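Local coordinates for protein valine-pyruvate aminotransferase (Salmonella typhimurium, PDB 3G7Q) that catalyses the pyridoxal-phosphate-dependent transfer of an amino group from valine to pyruvate, giving 3-methyl-2-oxobutanoate and alanine, and is probably involved in alanine biosynthesis, at residues C331-P336 against L342-K347; Q316-I321 against M388-V393; P156-L161 against K379-T384. One frame throughout, in Å; residues are numbered along the deposited sequence. Where two conformers were deposited one is given.

Interaction 1: residues C331-P336 against L342-K347; sequences CLIHKP and LWLWFK
The beta hairpin of strands 332-334 and 341-345, in the centre of a six-stranded mixed sheet, sets Leu332 against Trp345 as an antiparallel hydrogen-bonded pair. Leu332 N donates to Trp345 O at 2.8 Å, and Trp345 N returns a nearly straight bond to Leu332 O at 2.7 Å (174° at the hydrogen). Two residues on, His334 N reaches Trp343 O at 2.9 Å. This pair has only that direct bond: the strands begin to diverge, and a water replaces the second, donating to His334 O and accepting from Trp343 N.

Leu332 and Trp345 run side by side, the indole laid along the leucine by a CG anti to the backbone N (chi1 173°). Leu332 CD1 lies 3.5 Å above the indole plane, displaced toward the rim, with Trp345 CE3 3.6 Å away in an off-centre CH-pi contact. Lys347 CB sits over the same face. The opposite side of the sheet carries Ile333, Leu344 and Leu342; Leu342 CD2 lies 4.0 Å from Ile333 CG2 and also touches Pro336 CB. At the end of this row Cys331 SG meets Phe346 CE1 at 3.8 Å, obliquely to the ring.

Alternate backbone groups thus serve the hairpin and the flanking strands 165-169 and 387-391. Side chains meet across the hairpin through apolar atoms, while ring nitrogens bond outside it, Trp343 NE1 to Tyr168 OH and Trp345 NE1 to Gln386 OE1.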
loop_
_atom_site.group_PDB
_atom_site.type_symbol
_atom_site.label_atom_id
_atom_site.label_comp_id
_atom_site.label_asym_id
_atom_site.label_seq_id
_atom_site.Cartn_x
_atom_site.Cartn_y
_atom_site.Cartn_z
ATOM N N CYS A 331 18.643 -11.346 -33.828
ATOM C CA CYS A 331 17.638 -10.837 -32.885
ATOM C C CYS A 331 16.222 -10.878 -33.436
ATOM O O CYS A 331 15.905 -10.168 -34.397
ATOM C CB CYS A 331 17.995 -9.398 -32.499
ATOM S SG CYS A 331 16.924 -8.676 -31.188
ATOM N N LEU A 332 15.387 -11.732 -32.851
ATOM C CA LEU A 332 13.963 -11.776 -33.154
ATOM C C LEU A 332 13.272 -10.915 -32.079
ATOM O O LEU A 332 13.627 -10.971 -30.904
ATOM C CB LEU A 332 13.420 -13.188 -33.172
ATOM C CG LEU A 332 14.022 -14.101 -34.249
ATOM C CD1 LEU A 332 13.537 -15.540 -34.133
ATOM C CD2 LEU A 332 13.709 -13.558 -35.649
ATOM N N ILE A 333 12.289 -10.143 -32.500
ATOM C CA ILE A 333 11.608 -9.191 -31.630
ATOM C C ILE A 333 10.165 -9.620 -31.494
ATOM O O ILE A 333 9.476 -9.813 -32.491
ATOM C CB ILE A 333 11.685 -7.784 -32.242
ATOM C CG1 ILE A 333 13.155 -7.339 -32.437
ATOM C CG2 ILE A 333 10.947 -6.758 -31.351
ATOM C CD1 ILE A 333 13.312 -5.994 -33.237
ATOM N N HIS A 334 9.666 -9.778 -30.271
ATOM C CA HIS A 334 8.251 -10.144 -30.146
ATOM C C HIS A 334 7.440 -9.014 -30.771
ATOM O O HIS A 334 7.757 -7.834 -30.584
ATOM C CB HIS A 334 7.806 -10.332 -28.700
ATOM C CG HIS A 334 6.477 -11.009 -28.574
ATOM N ND1 HIS A 334 5.286 -10.361 -28.830
ATOM C CD2 HIS A 334 6.151 -12.292 -28.262
ATOM C CE1 HIS A 334 4.281 -11.212 -28.660
ATOM N NE2 HIS A 334 4.774 -12.393 -28.334
ATOM N N LYS A 335 6.423 -9.358 -31.548
ATOM C CA LYS A 335 5.553 -8.316 -32.131
ATOM C C LYS A 335 5.085 -7.360 -31.032
ATOM O O LYS A 335 4.546 -7.774 -30.038
ATOM C CB LYS A 335 4.365 -8.949 -32.840
ATOM C CG LYS A 335 3.534 -7.887 -33.538
ATOM C CD LYS A 335 2.358 -8.519 -34.221
ATOM C CE LYS A 335 1.677 -7.454 -35.085
ATOM N NZ LYS A 335 0.549 -8.070 -35.823
ATOM N N PRO A 336 5.368 -6.062 -31.178
ATOM C CA PRO A 336 5.028 -5.127 -30.116
ATOM C C PRO A 336 3.565 -4.705 -30.222
ATOM O O PRO A 336 3.237 -3.738 -30.896
ATOM C CB PRO A 336 5.994 -3.957 -30.384
ATOM C CG PRO A 336 6.202 -3.963 -31.733
ATOM C CD PRO A 336 6.110 -5.395 -32.259
ATOM N N LEU A 342 10.199 -4.016 -25.287
ATOM C CA LEU A 342 10.529 -4.893 -26.384
ATOM C C LEU A 342 11.153 -6.157 -25.762
ATOM O O LEU A 342 11.992 -6.101 -24.841
ATOM C CB LEU A 342 11.453 -4.255 -27.410
ATOM C CG LEU A 342 10.837 -3.153 -28.262
ATOM C CD1 LEU A 342 11.940 -2.490 -29.137
ATOM C CD2 LEU A 342 9.687 -3.686 -29.130
ATOM N N TRP A 343 10.697 -7.289 -26.259
ATOM C CA TRP A 343 11.186 -8.605 -25.829
ATOM C C TRP A 343 12.026 -9.138 -26.966
ATOM O O TRP A 343 11.515 -9.401 -28.091
ATOM C CB TRP A 343 10.008 -9.497 -25.524
ATOM C CG TRP A 343 10.272 -10.905 -25.094
ATOM C CD1 TRP A 343 10.096 -12.031 -25.820
ATOM C CD2 TRP A 343 10.644 -11.333 -23.773
ATOM N NE1 TRP A 343 10.363 -13.125 -25.060
ATOM C CE2 TRP A 343 10.698 -12.732 -23.797
ATOM C CE3 TRP A 343 10.959 -10.663 -22.587
ATOM C CZ2 TRP A 343 11.043 -13.494 -22.676
ATOM C CZ3 TRP A 343 11.284 -11.413 -21.462
ATOM C CH2 TRP A 343 11.325 -12.813 -21.521
ATOM N N LEU A 344 13.311 -9.314 -26.655
ATOM C CA LEU A 344 14.311 -9.713 -27.633
ATOM C C LEU A 344 14.686 -11.168 -27.447
ATOM O O LEU A 344 15.073 -11.567 -26.348
ATOM C CB LEU A 344 15.562 -8.855 -27.487
ATOM C CG LEU A 344 15.318 -7.323 -27.442
ATOM C CD1 LEU A 344 16.648 -6.556 -27.270
ATOM C CD2 LEU A 344 14.502 -6.837 -28.644
ATOM N N TRP A 345 14.575 -11.940 -28.527
ATOM C CA TRP A 345 14.946 -13.343 -28.560
ATOM C C TRP A 345 16.166 -13.496 -29.471
ATOM O O TRP A 345 16.044 -13.373 -30.681
ATOM C CB TRP A 345 13.778 -14.197 -29.029
ATOM C CG TRP A 345 14.079 -15.649 -29.255
ATOM C CD1 TRP A 345 15.060 -16.405 -28.657
ATOM C CD2 TRP A 345 13.320 -16.554 -30.075
ATOM N NE1 TRP A 345 14.996 -17.706 -29.120
ATOM C CE2 TRP A 345 13.937 -17.822 -29.984
ATOM C CE3 TRP A 345 12.193 -16.411 -30.885
ATOM C CZ2 TRP A 345 13.463 -18.935 -30.679
ATOM C CZ3 TRP A 345 11.733 -17.536 -31.601
ATOM C CH2 TRP A 345 12.387 -18.767 -31.495
ATOM N N PHE A 346 17.322 -13.753 -28.862
ATOM C CA PHE A 346 18.596 -13.915 -29.560
ATOM C C PHE A 346 18.629 -15.372 -29.944
ATOM O O PHE A 346 19.212 -16.221 -29.267
ATOM C CB PHE A 346 19.753 -13.474 -28.659
ATOM C CG PHE A 346 19.575 -12.078 -28.118
ATOM C CD1 PHE A 346 19.514 -10.985 -28.977
ATOM C CD2 PHE A 346 19.432 -11.848 -26.750
ATOM C CE1 PHE A 346 19.350 -9.715 -28.484
ATOM C CE2 PHE A 346 19.269 -10.568 -26.263
ATOM C CZ PHE A 346 19.218 -9.504 -27.120
ATOM N N LYS A 347 17.951 -15.688 -31.047
ATOM C CA LYS A 347 17.678 -17.106 -31.357
ATOM C C LYS A 347 18.952 -17.931 -31.484
ATOM O O LYS A 347 19.867 -17.552 -32.181
ATOM C CB LYS A 347 16.775 -17.270 -32.594
ATOM C CG LYS A 347 16.397 -18.736 -32.906
ATOM C CD LYS A 347 15.232 -18.878 -33.917
ATOM C CE LYS A 347 14.849 -20.366 -34.110
ATOM N NZ LYS A 347 15.968 -21.127 -34.720
HETATM O O HOH W 1 8.523 -6.975 -28.100
#

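Interaction 2: residues Q316-I321 against M388-V393; sequences QQTIAI and MRMNYV
The backbone of helix 299-325 comes closest to the chain just after strand 387-391 at Thr318 and Tyr392, whose CA atoms are 6.3 Å apart. Thr318 makes the helix side of this small contact by itself. Its methyl CG2, anti to the backbone N, points to the sheet and meets the CE methyl of selenomethionine Met390 tip to tip at 3.8 Å. Met390 gets there by a bend at its last torsion (chi3 -79°), which brings CE round toward the helix. Tyr392 presents its CB, 3.8 Å from the same Thr318 CG2, and the two side chains cross at about a right angle.

Thr318 OG1 comes within 3.5 Å of Tyr392 O, close but not hydrogen-bonded; OG1 is instead bonded to Arg314 O, one turn back in its own helix. Beyond its CB, the Tyr392 side chain leads away from Thr318, and OH bonds Ala339 O. The chain around Tyr392 is shaped by an Asx turn: Val393 N donates to Asn391 OD1 at 2.8 Å, in the carbonyl plane, while ND2 of the same amide bonds Gly38 O and Asn40 O.

Leu342 of the adjacent strand 341-345 and Ile399 of helix 396-416 both touch Thr318 and Met390, so the contact lies where two helices meet two neighbouring strands.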
loop_
_atom_site.group_PDB
_atom_site.type_symbol
_atom_site.label_atom_id
_atom_site.label_comp_id
_atom_site.label_asym_id
_atom_site.label_seq_id
_atom_site.Cartn_x
_atom_site.Cartn_y
_atom_site.Cartn_z
ATOM N N GLN A 316 8.165 2.123 -32.892
ATOM C CA GLN A 316 8.602 1.966 -34.275
ATOM C C GLN A 316 10.018 2.498 -34.473
ATOM O O GLN A 316 10.850 1.897 -35.178
ATOM C CB GLN A 316 7.616 2.668 -35.213
ATOM C CG GLN A 316 6.287 1.946 -35.320
ATOM C CD GLN A 316 5.466 2.466 -36.508
ATOM O OE1 GLN A 316 5.267 3.669 -36.651
ATOM N NE2 GLN A 316 5.006 1.560 -37.346
ATOM N N GLN A 317 10.298 3.642 -33.872
ATOM C CA GLN A 317 11.631 4.230 -33.959
ATOM C C GLN A 317 12.681 3.327 -33.326
ATOM O O GLN A 317 13.767 3.119 -33.885
ATOM C CB GLN A 317 11.623 5.596 -33.277
ATOM C CG GLN A 317 10.909 6.660 -34.099
ATOM C CD GLN A 317 10.552 7.920 -33.337
ATOM O OE1 GLN A 317 9.992 8.868 -33.913
ATOM N NE2 GLN A 317 10.826 7.931 -32.042
ATOM N N THR A 318 12.350 2.753 -32.177
ATOM C CA THR A 318 13.289 1.867 -31.476
ATOM C C THR A 318 13.580 0.589 -32.261
ATOM O O THR A 318 14.740 0.129 -32.342
ATOM C CB THR A 318 12.743 1.544 -30.071
ATOM O OG1 THR A 318 12.557 2.778 -29.349
ATOM C CG2 THR A 318 13.692 0.596 -29.316
ATOM N N ILE A 319 12.557 0.003 -32.875
ATOM C CA ILE A 319 12.783 -1.170 -33.703
ATOM C C ILE A 319 13.709 -0.826 -34.856
ATOM O O ILE A 319 14.586 -1.607 -35.214
ATOM C CB ILE A 319 11.455 -1.769 -34.206
ATOM C CG1 ILE A 319 10.724 -2.421 -33.026
ATOM C CG2 ILE A 319 11.711 -2.820 -35.316
ATOM C CD1 ILE A 319 9.303 -2.926 -33.337
ATOM N N ALA A 320 13.500 0.336 -35.458
ATOM C CA ALA A 320 14.339 0.753 -36.583
ATOM C C ALA A 320 15.811 0.883 -36.138
ATOM O O ALA A 320 16.699 0.510 -36.896
ATOM C CB ALA A 320 13.849 2.054 -37.192
ATOM N N ILE A 321 16.039 1.397 -34.925
ATOM C CA ILE A 321 17.400 1.520 -34.364
ATOM C C ILE A 321 17.979 0.126 -34.222
ATOM O O ILE A 321 19.079 -0.148 -34.703
ATOM C CB ILE A 321 17.423 2.269 -33.012
ATOM C CG1 ILE A 321 17.052 3.748 -33.180
ATOM C CG2 ILE A 321 18.819 2.185 -32.348
ATOM C CD1 ILE A 321 16.810 4.488 -31.831
HETATM N N MSE A 388 15.688 -11.409 -23.549
HETATM C CA MSE A 388 15.855 -10.301 -22.629
HETATM C C MSE A 388 14.745 -9.300 -22.825
HETATM O O MSE A 388 14.210 -9.159 -23.920
HETATM C CB MSE A 388 17.182 -9.570 -22.839
HETATM C CG MSE A 388 18.404 -10.453 -22.617
HETATM SE SE MSE A 388 20.029 -9.398 -22.319
HETATM C CE MSE A 388 19.407 -9.190 -20.579
ATOM N N ARG A 389 14.403 -8.584 -21.759
ATOM C CA ARG A 389 13.435 -7.503 -21.867
ATOM C C ARG A 389 14.142 -6.149 -21.800
ATOM O O ARG A 389 15.022 -5.939 -20.953
ATOM C CB ARG A 389 12.449 -7.545 -20.711
ATOM C CG ARG A 389 11.267 -6.589 -20.865
ATOM C CD ARG A 389 10.482 -6.429 -19.535
ATOM N NE ARG A 389 11.146 -5.532 -18.579
ATOM C CZ ARG A 389 10.723 -5.312 -17.327
ATOM N NH1 ARG A 389 9.636 -5.918 -16.862
ATOM N NH2 ARG A 389 11.395 -4.490 -16.528
HETATM N N MSE A 390 13.728 -5.228 -22.655
HETATM C CA MSE A 390 14.160 -3.837 -22.587
HETATM C C MSE A 390 12.938 -2.920 -22.590
HETATM O O MSE A 390 11.850 -3.307 -23.048
HETATM C CB MSE A 390 15.079 -3.465 -23.746
HETATM C CG MSE A 390 14.488 -3.632 -25.110
HETATM SE SE MSE A 390 15.681 -2.722 -26.433
HETATM C CE MSE A 390 15.136 -0.923 -26.167
ATOM N N ASN A 391 13.139 -1.697 -22.101
ATOM C CA ASN A 391 12.119 -0.642 -22.064
ATOM C C ASN A 391 12.457 0.297 -23.215
ATOM O O ASN A 391 13.603 0.743 -23.303
ATOM C CB ASN A 391 12.165 0.058 -20.707
ATOM C CG ASN A 391 11.095 1.115 -20.550
ATOM O OD1 ASN A 391 10.844 1.892 -21.469
ATOM N ND2 ASN A 391 10.485 1.177 -19.345
ATOM N N TYR A 392 11.512 0.547 -24.126
ATOM C CA TYR A 392 11.799 1.402 -25.322
ATOM C C TYR A 392 11.518 2.900 -25.133
ATOM O O TYR A 392 11.640 3.679 -26.090
ATOM C CB TYR A 392 11.052 0.877 -26.561
ATOM C CG TYR A 392 9.537 0.951 -26.524
ATOM C CD1 TYR A 392 8.873 2.146 -26.804
ATOM C CD2 TYR A 392 8.777 -0.173 -26.254
ATOM C CE1 TYR A 392 7.499 2.233 -26.762
ATOM C CE2 TYR A 392 7.397 -0.112 -26.263
ATOM C CZ TYR A 392 6.765 1.096 -26.492
ATOM O OH TYR A 392 5.388 1.169 -26.464
ATOM N N VAL A 393 11.173 3.292 -23.926
ATOM C CA VAL A 393 10.853 4.689 -23.584
ATOM C C VAL A 393 12.022 5.677 -23.459
ATOM O O VAL A 393 11.844 6.851 -23.791
ATOM C CB VAL A 393 10.078 4.743 -22.230
ATOM C CG1 VAL A 393 10.093 6.137 -21.638
ATOM C CG2 VAL A 393 8.696 4.214 -22.406
#

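Interaction 3: residues P156-L161 against K379-T384; sequences PNIELL and KPWPHT
An extended Ile158 side chain, with CG1 anti to the carbonyl carbon (chi1 -66°) and CD1 carrying straight on (chi2 172°), delivers its end methyl to His383, whose own CG is anti to the backbone N. The two side chains come from opposite directions. Ile158 CD1 settles over one face of the imidazole, 4.1 Å from the ring centroid and 27° off the normal, a CH-pi contact whose nearest ring atom is His383 CE1 at 3.7 Å. The methyl is shared with the indole of Trp381, which it meets obliquely at CZ2, 4.0 Å away. Pro156 meets the six-membered ring of that indole further along: its CD is 3.6 Å from Trp381 CZ3, approaching obliquely, and its CG lies close to CH2.

Strand 157-161 is the outermost strand at one end of the six-stranded sheet and pairs antiparallel with strand 165-169. This sheet is separate from the seven-stranded mixed sheet of order 1-7-6-5-4-2-3, the large-domain sheet of class I pyridoxal-phosphate aminotransferases, and its C-terminal strands are consistent with their small domain. The partner segment belongs to the long connection between strands 368-369 and 387-391, which here lies over the face of the sheet that carries Ile158 and Trp345. It includes a 3-10 segment, 382-384, with Thr384 N bonded to Trp381 O at 3.0 Å. His383 CB comes back 3.3 Å above the indole plane of Trp381, over its centre.

No hydrogen bond joins the two segments. His383 NE2 is hydrogen-bonded to Tyr168 OH of strand 165-169, and the imidazole packs edge-to-face with Trp345. Arg155, just before Pro156, makes a cation-pi contact with Trp381.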
loop_
_atom_site.group_PDB
_atom_site.type_symbol
_atom_site.label_atom_id
_atom_site.label_comp_id
_atom_site.label_asym_id
_atom_site.label_seq_id
_atom_site.Cartn_x
_atom_site.Cartn_y
_atom_site.Cartn_z
ATOM N N PRO A 156 4.452 -21.568 -24.049
ATOM C CA PRO A 156 3.663 -21.152 -25.185
ATOM C C PRO A 156 4.159 -21.736 -26.523
ATOM O O PRO A 156 5.315 -22.186 -26.636
ATOM C CB PRO A 156 3.900 -19.641 -25.185
ATOM C CG PRO A 156 5.319 -19.520 -24.785
ATOM C CD PRO A 156 5.457 -20.558 -23.687
ATOM N N ASN A 157 3.285 -21.748 -27.523
ATOM C CA ASN A 157 3.720 -22.034 -28.885
ATOM C C ASN A 157 4.320 -20.741 -29.424
ATOM O O ASN A 157 4.008 -19.657 -28.922
ATOM C CB ASN A 157 2.556 -22.443 -29.777
ATOM C CG ASN A 157 2.044 -23.840 -29.485
ATOM O OD1 ASN A 157 2.781 -24.697 -29.018
ATOM N ND2 ASN A 157 0.779 -24.076 -29.803
ATOM N N ILE A 158 5.153 -20.840 -30.455
ATOM C CA ILE A 158 5.781 -19.673 -31.081
ATOM C C ILE A 158 5.386 -19.607 -32.550
ATOM O O ILE A 158 5.504 -20.584 -33.264
ATOM C CB ILE A 158 7.287 -19.757 -30.985
ATOM C CG1 ILE A 158 7.717 -19.670 -29.513
ATOM C CG2 ILE A 158 7.967 -18.651 -31.833
ATOM C CD1 ILE A 158 9.213 -19.940 -29.285
ATOM N N GLU A 159 4.890 -18.456 -32.980
ATOM C CA GLU A 159 4.561 -18.199 -34.382
ATOM C C GLU A 159 5.603 -17.218 -34.911
ATOM O O GLU A 159 5.722 -16.121 -34.365
ATOM C CB GLU A 159 3.200 -17.543 -34.478
ATOM C CG GLU A 159 2.813 -17.102 -35.897
ATOM C CD GLU A 159 1.493 -16.350 -35.977
ATOM O OE1 GLU A 159 1.029 -15.738 -34.978
ATOM O OE2 GLU A 159 0.949 -16.316 -37.103
ATOM N N LEU A 160 6.380 -17.603 -35.920
ATOM C CA LEU A 160 7.352 -16.654 -36.526
ATOM C C LEU A 160 6.584 -15.712 -37.438
ATOM O O LEU A 160 5.655 -16.141 -38.129
ATOM C CB LEU A 160 8.450 -17.389 -37.273
ATOM C CG LEU A 160 9.325 -18.316 -36.412
ATOM C CD1 LEU A 160 10.300 -19.135 -37.275
ATOM C CD2 LEU A 160 10.069 -17.501 -35.332
ATOM N N LEU A 161 6.952 -14.437 -37.410
ATOM C CA LEU A 161 6.292 -13.408 -38.182
ATOM C C LEU A 161 7.297 -12.639 -39.066
ATOM O O LEU A 161 8.512 -12.753 -38.888
ATOM C CB LEU A 161 5.589 -12.446 -37.246
ATOM C CG LEU A 161 4.444 -13.044 -36.431
ATOM C CD1 LEU A 161 4.024 -12.014 -35.368
ATOM C CD2 LEU A 161 3.281 -13.487 -37.359
ATOM N N LYS A 379 8.538 -28.091 -17.495
ATOM C CA LYS A 379 9.805 -28.603 -17.981
ATOM C C LYS A 379 10.755 -27.456 -18.306
ATOM O O LYS A 379 10.322 -26.391 -18.733
ATOM C CB LYS A 379 9.586 -29.453 -19.235
ATOM C CG LYS A 379 8.829 -30.742 -18.974
ATOM N N PRO A 380 12.060 -27.659 -18.092
ATOM C CA PRO A 380 13.006 -26.600 -18.450
ATOM C C PRO A 380 12.959 -26.348 -19.946
ATOM O O PRO A 380 12.626 -27.264 -20.702
ATOM C CB PRO A 380 14.362 -27.207 -18.044
ATOM C CG PRO A 380 14.045 -28.192 -17.037
ATOM C CD PRO A 380 12.755 -28.799 -17.477
ATOM N N TRP A 381 13.333 -25.150 -20.378
ATOM C CA TRP A 381 13.243 -24.758 -21.777
ATOM C C TRP A 381 14.396 -23.823 -22.106
ATOM O O TRP A 381 14.455 -22.723 -21.554
ATOM C CB TRP A 381 11.907 -24.060 -21.988
ATOM C CG TRP A 381 11.512 -23.788 -23.384
ATOM C CD1 TRP A 381 11.838 -24.505 -24.483
ATOM C CD2 TRP A 381 10.585 -22.782 -23.814
ATOM N NE1 TRP A 381 11.218 -23.972 -25.589
ATOM C CE2 TRP A 381 10.423 -22.932 -25.202
ATOM C CE3 TRP A 381 9.897 -21.749 -23.153
ATOM C CZ2 TRP A 381 9.603 -22.082 -25.966
ATOM C CZ3 TRP A 381 9.066 -20.902 -23.905
ATOM C CH2 TRP A 381 8.924 -21.086 -25.295
ATOM N N PRO A 382 15.355 -24.277 -22.939
ATOM C CA PRO A 382 16.517 -23.430 -23.242
ATOM C C PRO A 382 16.152 -22.041 -23.752
ATOM O O PRO A 382 16.852 -21.050 -23.489
ATOM C CB PRO A 382 17.263 -24.248 -24.310
ATOM C CG PRO A 382 16.947 -25.670 -23.967
ATOM C CD PRO A 382 15.481 -25.606 -23.574
ATOM N N HIS A 383 15.059 -21.970 -24.485
ATOM C CA HIS A 383 14.531 -20.686 -24.947
ATOM C C HIS A 383 14.502 -19.586 -23.892
ATOM O O HIS A 383 14.794 -18.425 -24.198
ATOM C CB HIS A 383 13.106 -20.909 -25.448
ATOM C CG HIS A 383 12.426 -19.662 -25.938
ATOM N ND1 HIS A 383 12.603 -19.181 -27.215
ATOM C CD2 HIS A 383 11.506 -18.854 -25.354
ATOM C CE1 HIS A 383 11.854 -18.100 -27.378
ATOM N NE2 HIS A 383 11.178 -17.881 -26.264
ATOM N N THR A 384 14.171 -19.919 -22.649
ATOM C CA THR A 384 14.087 -18.903 -21.594
ATOM C C THR A 384 15.431 -18.228 -21.346
ATOM O O THR A 384 15.477 -17.118 -20.841
ATOM C CB THR A 384 13.541 -19.459 -20.272
ATOM O OG1 THR A 384 14.492 -20.325 -19.635
ATOM C CG2 THR A 384 12.209 -20.207 -20.520
#

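All three interactions reach one six-stranded sheet, ordered 157-161, 165-169, 332-334, 341-345, 387-391, 368-369. Interaction 1 is the hairpin in its middle; its centre is about 10 Å from that of interaction 2 and 12 Å from that of interaction 3, which are 21 Å apart. Backbone pairing of Leu342 with Met390 and Leu344 with Met388 ties interaction 1 to 2, while Trp345, against Ile158 and His383, joins 1 to 3. Along the chain 156-161 comes first, then 316-321, the hairpin, 379-384 and 388-393, so interactions 2 and 3 interleave around it. Sequence-distant helix, edge strand and loop are thereby gathered on one sheet, separate from the seven-stranded large-domain sheet of this aminotransferase.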